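Local coordinates for protein putative fructose-aminoacid-6-phosphate deglycase (Bacillus subtilis, PDB 3EUA) that converts a range of fructosamine 6-phosphates into glucose 6-phosphate and a free amino acid, at residues E173-Q178 / A279-T284; G202-V207 / L294-L299; I248-D253 / L273-A278. All blocks are in the same frame, centred on the assembly; numbering follows the deposited sequence.

Interaction 1 of 3, residues E173-Q178 / A279-T284; sequences EKALKQ and ASYDFT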
loop_
_atom_site.group_PDB
_atom_site.type_symbol
_atom_site.label_atom_id
_atom_site.label_comp_id
_atom_site.label_asym_id
_atom_site.label_seq_id
_atom_site.Cartn_x
_atom_site.Cartn_y
_atom_site.Cartn_z
ATOM N N GLU A 173 -18.043 -8.868 21.935
ATOM C CA GLU A 173 -18.466 -10.043 22.710
ATOM C C GLU A 173 -19.439 -10.897 21.954
ATOM O O GLU A 173 -19.359 -12.122 21.949
ATOM C CB GLU A 173 -19.141 -9.654 24.025
ATOM C CG GLU A 173 -18.312 -8.812 24.980
ATOM C CD GLU A 173 -17.042 -9.468 25.494
ATOM O OE1 GLU A 173 -16.931 -10.713 25.486
ATOM O OE2 GLU A 173 -16.147 -8.707 25.947
ATOM N N LYS A 174 -20.404 -10.234 21.355
ATOM C CA LYS A 174 -21.402 -10.978 20.603
ATOM C C LYS A 174 -20.781 -11.618 19.375
ATOM O O LYS A 174 -21.076 -12.761 19.052
ATOM C CB LYS A 174 -22.577 -10.124 20.134
ATOM C CG LYS A 174 -23.429 -9.582 21.208
ATOM C CD LYS A 174 -24.646 -8.961 20.614
ATOM C CE LYS A 174 -25.465 -8.202 21.635
ATOM N NZ LYS A 174 -24.717 -6.990 22.054
ATOM N N ALA A 175 -19.918 -10.871 18.695
ATOM C CA ALA A 175 -19.241 -11.382 17.498
ATOM C C ALA A 175 -18.327 -12.574 17.812
ATOM O O ALA A 175 -18.304 -13.553 17.074
ATOM C CB ALA A 175 -18.459 -10.255 16.813
ATOM N N LEU A 176 -17.578 -12.498 18.909
ATOM C CA LEU A 176 -16.688 -13.607 19.345
ATOM C C LEU A 176 -17.482 -14.880 19.629
ATOM O O LEU A 176 -17.055 -15.974 19.269
ATOM C CB LEU A 176 -15.877 -13.200 20.587
ATOM C CG LEU A 176 -14.870 -12.134 20.204
ATOM C CD1 LEU A 176 -14.243 -11.420 21.440
ATOM C CD2 LEU A 176 -13.806 -12.757 19.287
ATOM N N LYS A 177 -18.617 -14.720 20.308
ATOM C CA LYS A 177 -19.485 -15.831 20.673
ATOM C C LYS A 177 -20.035 -16.480 19.430
ATOM O O LYS A 177 -20.022 -17.703 19.260
ATOM C CB LYS A 177 -20.651 -15.288 21.510
ATOM C CG LYS A 177 -21.748 -16.264 21.929
ATOM C CD LYS A 177 -22.769 -15.505 22.816
ATOM C CE LYS A 177 -24.013 -16.320 23.233
ATOM N NZ LYS A 177 -24.985 -16.600 22.109
ATOM N N GLN A 178 -20.526 -15.636 18.543
ATOM C CA GLN A 178 -21.097 -16.098 17.300
ATOM C C GLN A 178 -20.091 -16.789 16.386
ATOM O O GLN A 178 -20.461 -17.688 15.640
ATOM C CB GLN A 178 -21.773 -14.908 16.591
ATOM C CG GLN A 178 -22.015 -15.047 15.112
ATOM C CD GLN A 178 -22.698 -13.822 14.524
ATOM O OE1 GLN A 178 -23.548 -13.206 15.173
ATOM N NE2 GLN A 178 -22.369 -13.499 13.280
ATOM N N ALA A 279 -21.456 -7.433 8.351
ATOM C CA ALA A 279 -22.908 -7.291 8.309
ATOM C C ALA A 279 -23.606 -8.356 9.154
ATOM O O ALA A 279 -24.759 -8.149 9.557
ATOM C CB ALA A 279 -23.391 -7.297 6.877
ATOM N N SER A 280 -22.921 -9.470 9.451
ATOM C CA SER A 280 -23.482 -10.543 10.282
ATOM C C SER A 280 -23.371 -10.235 11.779
ATOM O O SER A 280 -23.918 -10.979 12.573
ATOM C CB SER A 280 -22.830 -11.885 9.944
ATOM O OG SER A 280 -21.467 -11.914 10.320
ATOM N N TYR A 281 -22.667 -9.161 12.155
ATOM C CA TYR A 281 -22.521 -8.764 13.542
ATOM C C TYR A 281 -23.573 -7.727 13.896
ATOM O O TYR A 281 -24.268 -7.208 13.017
ATOM C CB TYR A 281 -21.084 -8.260 13.826
ATOM C CG TYR A 281 -20.006 -9.204 13.331
ATOM C CD1 TYR A 281 -20.134 -10.589 13.464
ATOM C CD2 TYR A 281 -18.836 -8.715 12.782
ATOM C CE1 TYR A 281 -19.148 -11.460 13.006
ATOM C CE2 TYR A 281 -17.816 -9.592 12.325
ATOM C CZ TYR A 281 -17.987 -10.951 12.440
ATOM O OH TYR A 281 -17.010 -11.797 11.994
ATOM N N ASP A 282 -23.690 -7.415 15.186
ATOM C CA ASP A 282 -24.705 -6.477 15.680
ATOM C C ASP A 282 -24.190 -5.055 15.870
ATOM O O ASP A 282 -23.579 -4.757 16.886
ATOM C CB ASP A 282 -25.242 -7.033 17.001
ATOM C CG ASP A 282 -26.340 -6.186 17.605
ATOM O OD1 ASP A 282 -26.684 -5.136 17.018
ATOM O OD2 ASP A 282 -26.855 -6.576 18.685
ATOM N N PHE A 283 -24.464 -4.188 14.901
ATOM C CA PHE A 283 -24.084 -2.781 14.952
ATOM C C PHE A 283 -25.293 -1.898 15.198
ATOM O O PHE A 283 -25.259 -0.716 14.909
ATOM C CB PHE A 283 -23.400 -2.377 13.634
ATOM C CG PHE A 283 -21.984 -2.926 13.479
ATOM C CD1 PHE A 283 -21.764 -4.213 13.002
ATOM C CD2 PHE A 283 -20.893 -2.139 13.776
ATOM C CE1 PHE A 283 -20.473 -4.703 12.870
ATOM C CE2 PHE A 283 -19.614 -2.620 13.645
ATOM C CZ PHE A 283 -19.401 -3.898 13.199
ATOM N N THR A 284 -26.356 -2.459 15.770
ATOM C CA THR A 284 -27.589 -1.719 16.011
ATOM C C THR A 284 -27.449 -0.544 16.996
ATOM O O THR A 284 -28.248 0.402 16.923
ATOM C CB THR A 284 -28.745 -2.713 16.476
ATOM O OG1 THR A 284 -28.436 -3.300 17.743
ATOM C CG2 THR A 284 -28.954 -3.853 15.462
HETATM O O HOH W 1 -20.475 -14.543 11.837
#

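Interaction 2 of 3, residues G202-V207 / L294-L299; sequences GANYGV and LAPLVL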
loop_
_atom_site.group_PDB
_atom_site.type_symbol
_atom_site.label_atom_id
_atom_site.label_comp_id
_atom_site.label_asym_id
_atom_site.label_seq_id
_atom_site.Cartn_x
_atom_site.Cartn_y
_atom_site.Cartn_z
ATOM N N GLY A 202 -10.927 -0.775 1.252
ATOM C CA GLY A 202 -11.261 0.376 2.089
ATOM C C GLY A 202 -10.632 0.391 3.462
ATOM O O GLY A 202 -9.449 0.135 3.605
ATOM N N ALA A 203 -11.444 0.641 4.482
ATOM C CA ALA A 203 -11.000 0.739 5.866
ATOM C C ALA A 203 -10.621 -0.594 6.485
ATOM O O ALA A 203 -10.083 -0.606 7.580
ATOM C CB ALA A 203 -12.066 1.410 6.703
ATOM N N ASN A 204 -10.914 -1.702 5.789
ATOM C CA ASN A 204 -10.635 -3.049 6.281
ATOM C C ASN A 204 -9.318 -3.621 5.761
ATOM O O ASN A 204 -8.881 -4.689 6.222
ATOM C CB ASN A 204 -11.782 -3.979 5.807
ATOM C CG ASN A 204 -13.138 -3.335 5.966
ATOM O OD1 ASN A 204 -13.807 -2.997 4.984
ATOM N ND2 ASN A 204 -13.495 -3.048 7.192
ATOM N N TYR A 205 -8.684 -2.951 4.788
ATOM C CA TYR A 205 -7.473 -3.485 4.166
ATOM C C TYR A 205 -6.344 -3.686 5.160
ATOM O O TYR A 205 -5.675 -4.709 5.107
ATOM C CB TYR A 205 -7.012 -2.657 2.945
ATOM C CG TYR A 205 -5.752 -3.282 2.333
ATOM C CD1 TYR A 205 -5.841 -4.450 1.589
ATOM C CD2 TYR A 205 -4.485 -2.760 2.577
ATOM C CE1 TYR A 205 -4.737 -5.062 1.072
ATOM C CE2 TYR A 205 -3.342 -3.373 2.035
ATOM C CZ TYR A 205 -3.486 -4.528 1.296
ATOM O OH TYR A 205 -2.385 -5.164 0.787
ATOM N N GLY A 206 -6.141 -2.770 6.101
ATOM C CA GLY A 206 -5.061 -2.938 7.103
ATOM C C GLY A 206 -5.264 -4.155 8.004
ATOM O O GLY A 206 -4.278 -4.755 8.434
ATOM N N VAL A 207 -6.527 -4.551 8.240
ATOM C CA VAL A 207 -6.856 -5.746 9.042
ATOM C C VAL A 207 -6.358 -7.005 8.333
ATOM O O VAL A 207 -5.765 -7.889 8.971
ATOM C CB VAL A 207 -8.399 -5.835 9.363
ATOM C CG1 VAL A 207 -8.758 -7.088 10.117
ATOM C CG2 VAL A 207 -8.808 -4.616 10.131
ATOM N N LEU A 294 -15.929 1.733 12.137
ATOM C CA LEU A 294 -15.748 0.833 13.296
ATOM C C LEU A 294 -15.723 -0.664 12.977
ATOM O O LEU A 294 -15.133 -1.452 13.730
ATOM C CB LEU A 294 -16.845 1.107 14.348
ATOM C CG LEU A 294 -16.768 2.508 14.992
ATOM C CD1 LEU A 294 -18.050 2.831 15.782
ATOM C CD2 LEU A 294 -15.494 2.693 15.856
ATOM N N ALA A 295 -16.325 -1.057 11.869
ATOM C CA ALA A 295 -16.360 -2.487 11.493
ATOM C C ALA A 295 -14.990 -3.147 11.445
ATOM O O ALA A 295 -14.878 -4.318 11.847
ATOM C CB ALA A 295 -17.066 -2.709 10.176
ATOM N N PRO A 296 -13.962 -2.434 10.929
ATOM C CA PRO A 296 -12.649 -3.113 10.899
ATOM C C PRO A 296 -12.112 -3.552 12.272
ATOM O O PRO A 296 -11.354 -4.547 12.365
ATOM C CB PRO A 296 -11.705 -2.078 10.289
ATOM C CG PRO A 296 -12.493 -0.920 9.865
ATOM C CD PRO A 296 -13.922 -1.091 10.315
ATOM N N LEU A 297 -12.440 -2.783 13.313
ATOM C CA LEU A 297 -12.031 -3.129 14.694
ATOM C C LEU A 297 -12.659 -4.440 15.112
ATOM O O LEU A 297 -11.998 -5.304 15.708
ATOM C CB LEU A 297 -12.396 -2.061 15.699
ATOM C CG LEU A 297 -11.550 -0.805 15.683
ATOM C CD1 LEU A 297 -11.412 -0.174 14.280
ATOM C CD2 LEU A 297 -12.149 0.189 16.651
ATOM N N VAL A 298 -13.915 -4.615 14.779
ATOM C CA VAL A 298 -14.614 -5.860 15.103
ATOM C C VAL A 298 -14.053 -7.039 14.310
ATOM O O VAL A 298 -13.842 -8.107 14.850
ATOM C CB VAL A 298 -16.109 -5.751 14.781
ATOM C CG1 VAL A 298 -16.796 -7.007 15.280
ATOM C CG2 VAL A 298 -16.713 -4.517 15.474
ATOM N N LEU A 299 -13.831 -6.829 13.010
ATOM C CA LEU A 299 -13.274 -7.867 12.137
ATOM C C LEU A 299 -11.900 -8.291 12.676
ATOM O O LEU A 299 -11.588 -9.490 12.785
ATOM C CB LEU A 299 -13.233 -7.372 10.674
ATOM C CG LEU A 299 -14.569 -7.264 9.888
ATOM C CD1 LEU A 299 -14.461 -6.400 8.615
ATOM C CD2 LEU A 299 -15.049 -8.707 9.561
#

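Interaction 3 of 3, residues I248-D253 / L273-A278; sequences ILLGLD and LTVLDA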
loop_
_atom_site.group_PDB
_atom_site.type_symbol
_atom_site.label_atom_id
_atom_site.label_comp_id
_atom_site.label_asym_id
_atom_site.label_seq_id
_atom_site.Cartn_x
_atom_site.Cartn_y
_atom_site.Cartn_z
ATOM N N ILE A 248 -11.560 -13.844 3.483
ATOM C CA ILE A 248 -12.190 -12.688 2.866
ATOM C C ILE A 248 -12.995 -11.880 3.858
ATOM O O ILE A 248 -13.847 -12.406 4.573
ATOM C CB ILE A 248 -13.101 -13.178 1.746
ATOM C CG1 ILE A 248 -12.225 -13.812 0.660
ATOM C CG2 ILE A 248 -14.005 -12.026 1.232
ATOM C CD1 ILE A 248 -12.971 -14.360 -0.565
ATOM N N LEU A 249 -12.698 -10.584 3.918
ATOM C CA LEU A 249 -13.371 -9.704 4.855
ATOM C C LEU A 249 -14.331 -8.765 4.161
ATOM O O LEU A 249 -13.996 -8.168 3.157
ATOM C CB LEU A 249 -12.371 -8.837 5.613
ATOM C CG LEU A 249 -11.242 -9.581 6.309
ATOM C CD1 LEU A 249 -10.283 -8.543 6.922
ATOM C CD2 LEU A 249 -11.751 -10.619 7.313
ATOM N N LEU A 250 -15.530 -8.657 4.690
ATOM C CA LEU A 250 -16.514 -7.749 4.142
ATOM C C LEU A 250 -16.860 -6.791 5.258
ATOM O O LEU A 250 -17.303 -7.207 6.332
ATOM C CB LEU A 250 -17.745 -8.465 3.598
ATOM C CG LEU A 250 -17.492 -9.383 2.405
ATOM C CD1 LEU A 250 -17.227 -10.828 2.914
ATOM C CD2 LEU A 250 -18.679 -9.299 1.496
ATOM N N GLY A 251 -16.630 -5.505 5.012
ATOM C CA GLY A 251 -16.880 -4.471 6.003
ATOM C C GLY A 251 -18.185 -3.763 5.761
ATOM O O GLY A 251 -19.050 -4.259 5.039
ATOM N N LEU A 252 -18.305 -2.596 6.362
ATOM C CA LEU A 252 -19.527 -1.792 6.268
ATOM C C LEU A 252 -19.249 -0.386 5.702
ATOM O O LEU A 252 -20.081 0.547 5.814
ATOM C CB LEU A 252 -20.168 -1.666 7.662
ATOM C CG LEU A 252 -20.623 -2.956 8.361
ATOM C CD1 LEU A 252 -21.048 -2.691 9.787
ATOM C CD2 LEU A 252 -21.750 -3.651 7.574
ATOM N N ASP A 253 -18.081 -0.216 5.109
ATOM C CA ASP A 253 -17.740 1.085 4.539
ATOM C C ASP A 253 -18.227 1.157 3.082
ATOM O O ASP A 253 -18.853 0.221 2.540
ATOM C CB ASP A 253 -16.237 1.494 4.753
ATOM C CG ASP A 253 -15.206 0.681 3.931
ATOM O OD1 ASP A 253 -15.526 0.127 2.847
ATOM O OD2 ASP A 253 -14.026 0.615 4.382
ATOM N N LEU A 273 -12.692 -21.137 1.387
ATOM C CA LEU A 273 -12.934 -19.724 1.729
ATOM C C LEU A 273 -13.343 -19.557 3.178
ATOM O O LEU A 273 -14.143 -20.330 3.689
ATOM C CB LEU A 273 -14.070 -19.154 0.876
ATOM C CG LEU A 273 -13.936 -19.248 -0.638
ATOM C CD1 LEU A 273 -15.071 -18.504 -1.283
ATOM C CD2 LEU A 273 -12.602 -18.669 -1.110
ATOM N N THR A 274 -12.749 -18.574 3.853
ATOM C CA THR A 274 -13.089 -18.284 5.244
ATOM C C THR A 274 -13.574 -16.876 5.165
ATOM O O THR A 274 -12.768 -15.948 4.992
ATOM C CB THR A 274 -11.884 -18.419 6.177
ATOM O OG1 THR A 274 -11.475 -19.795 6.208
ATOM C CG2 THR A 274 -12.262 -18.030 7.555
ATOM N N VAL A 275 -14.882 -16.693 5.296
ATOM C CA VAL A 275 -15.487 -15.386 5.114
ATOM C C VAL A 275 -15.943 -14.736 6.423
ATOM O O VAL A 275 -16.669 -15.341 7.198
ATOM C CB VAL A 275 -16.740 -15.484 4.178
ATOM C CG1 VAL A 275 -17.337 -14.118 3.904
ATOM C CG2 VAL A 275 -16.383 -16.209 2.865
ATOM N N LEU A 276 -15.490 -13.516 6.669
ATOM C CA LEU A 276 -15.916 -12.767 7.865
ATOM C C LEU A 276 -16.650 -11.569 7.348
ATOM O O LEU A 276 -16.049 -10.687 6.712
ATOM C CB LEU A 276 -14.734 -12.294 8.729
ATOM C CG LEU A 276 -14.057 -13.342 9.594
ATOM C CD1 LEU A 276 -13.249 -14.301 8.730
ATOM C CD2 LEU A 276 -13.191 -12.592 10.606
ATOM N N ASP A 277 -17.956 -11.543 7.578
ATOM C CA ASP A 277 -18.790 -10.448 7.086
ATOM C C ASP A 277 -19.319 -9.650 8.266
ATOM O O ASP A 277 -20.110 -10.164 9.070
ATOM C CB ASP A 277 -19.949 -11.006 6.232
ATOM C CG ASP A 277 -20.833 -9.909 5.590
ATOM O OD1 ASP A 277 -20.719 -8.701 5.913
ATOM O OD2 ASP A 277 -21.678 -10.273 4.744
ATOM N N ALA A 278 -18.883 -8.394 8.364
ATOM C CA ALA A 278 -19.280 -7.491 9.432
ATOM C C ALA A 278 -20.801 -7.271 9.486
ATOM O O ALA A 278 -21.361 -6.937 10.522
ATOM C CB ALA A 278 -18.576 -6.156 9.269
#

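Interaction 1 of 3, residues E173-Q178 / A279-T284
Lys-174, Ala-175 and Gln-178 bring one side of helix 158-190 against Ser-280, Tyr-281 and Asp-282, a mixed apolar and polar contact at the periphery of the subunit, where the helix meets a loop of the second SIS domain. The loop runs from strand 273-277 to helix 288-313. At its centre is a CH-pi contact: Ala-175 CB sits over one face of the Tyr-281 ring, displaced toward the rim, 4.0 Å from the ring centroid, while the phenol OH is hydrogen-bonded to Glu-179. Toward the solvent, Lys-174 and Asp-282 cross obliquely, with NZ 4.0 Å from OD2, too long for a salt bridge. OD1 of Asp-282 closes an Asx turn with Thr-284 N and also takes the bond of Thr-284 OG1. An alanine in place of Asp-282 would probably leave that turn without its acceptor and the lysine without a nearby negative charge. Gln-178 has CG anti to the backbone N (chi1 160°) and runs extended beyond it. Its NE2 donates to Ser-280 O at 3.0 Å from above the carbonyl plane, with an N-H...O angle of 160°. A water bridges the same NE2 to Ser-280 OG, which is also hydrogen-bonded to Asp-277 O.

Interaction 2 of 3, residues G202-V207 / L294-L299
Asn-204 and Pro-296 bring the two backbones to within 5.0 Å, measured from CA to CA. Residues 202-207 form the turn that enters helix 205-220, and Gly-202 takes a positive phi (52°) that suits a glycine. Residues 294-299 belong to helix 288-313, which is kinked here: Pro-296 has no N-H to give, Leu-297 N reaches back only weakly to Leu-294 O, and Leu-299 N then resumes the regular pattern with Ala-295 O.

The proline carries the contact, its ring pointing into the opposite turn. Its CG approaches Ala-203 O to 3.3 Å and Ala-203 CB to 4.0 Å, and its CB is 3.5 Å from the same oxygen. The side chain of Asn-204 crosses the pyrrolidine at about a right angle and lays its amide end against the ring and against a methyl of Leu-299. Val-207 crosses the proline in the same manner on the helical side of the turn. Its CG1, anti to the backbone N (chi1 177°), comes to 4.2 Å from Leu-299 C, while CG2, anti to the carbonyl carbon, meets Pro-296 O at 3.4 Å and Pro-296 CB at 3.9 Å. Beyond the pair, Val-207 also meets Tyr-138 of helix 137-153 near the centre of the chain, and Gly-202 N is hydrogen-bonded to Glu-63 of the second subunit.

No hydrogen bond joins the two segments. The interface is a worked case of a helix-entry turn packing on a helix by shape: the proline ring presents carbon to Ala-203 and Asn-204, while its carbonyl oxygen lies against Val-207 CG2. The price is that Ala-203 O lies buried against that carbon with no hydrogen-bonding partner in the model, so the contact is likely to rest on dispersion and close fit.

Interaction 3 of 3, residues I248-D253 / L273-A278
Leu-250 sets its CB beside the carboxylate of Asp-277, 3.8 Å from OD1. From CB the chain turns with CG anti to the carbonyl carbon, and a chi2 of 93°, well off the usual staggered values, swings CD1 back along the neighbouring strand. There it meets Val-275 CG1 at 3.4 Å, tighter than ordinary van der Waals contact, and lies 4.0 Å from Leu-276 O; the strained torsion and the tight pair together make the exact position of CD1 doubtful. The two side chains share one face of the sheet with Ile-248, the face packed against helix 256-269. On that face Asp-277 OD1 forms a salt bridge with Arg-256 and accepts a hydrogen bond from Ala-279 N, which holds the carboxylate next to Leu-250.

Strands 246-250 and 273-277, with the helix between them, form a beta-alpha-beta crossover of the parallel sheet of the second SIS domain. Their short segments run in the same direction, inclined by 14°. The pairing is regular and parallel: Ile-248 bonds through its N to Thr-274 O and through its O to Leu-276 N, both at 2.9 Å, so its two bonds straddle Val-275. Leu-250 repeats this around Asp-277, its N taking Leu-276 O and its O receiving Ala-278 N at 2.8 Å. Two CA-H...O contacts share acceptors with these bonds, from Val-275 CA to Ile-248 O and from Leu-249 CA to Leu-276 O.

On the reverse face Leu-249 and Leu-276 lie side by side, pointing the same way, with Leu-249 CD2 3.7 Å from Leu-276 CB. Leu-276 is covered there by Leu-299, Val-302 and Leu-303 of helix 288-313. Past the strand ends, Leu-252 CG rests on Ala-278 CB at 3.9 Å.

In the fold
Interaction 2 is the core contact, interaction 3 is intermediate and interaction 1 the most peripheral. Interaction 1 mixes water, charge and aromatic packing; interaction 2 has no hydrogen bonds between its segments, although a backbone oxygen and the Asn-204 amide are buried in it; interaction 3 is held by backbone hydrogen bonds, with side chains filling both faces of the sheet. Helix 288-313 ties them together: Val-298 packs on Tyr-281 and Phe-283 of interaction 1, and Leu-299 CD2 approaches Leu-276 O of interaction 3. Phe-283 also meets Leu-252, joining the loop to the strand ends. Interactions 2 and 3 also share a probable hydrogen bond, Ala-203 N to Asp-253 OD2. Along the chain, interaction 3 nests inside both others.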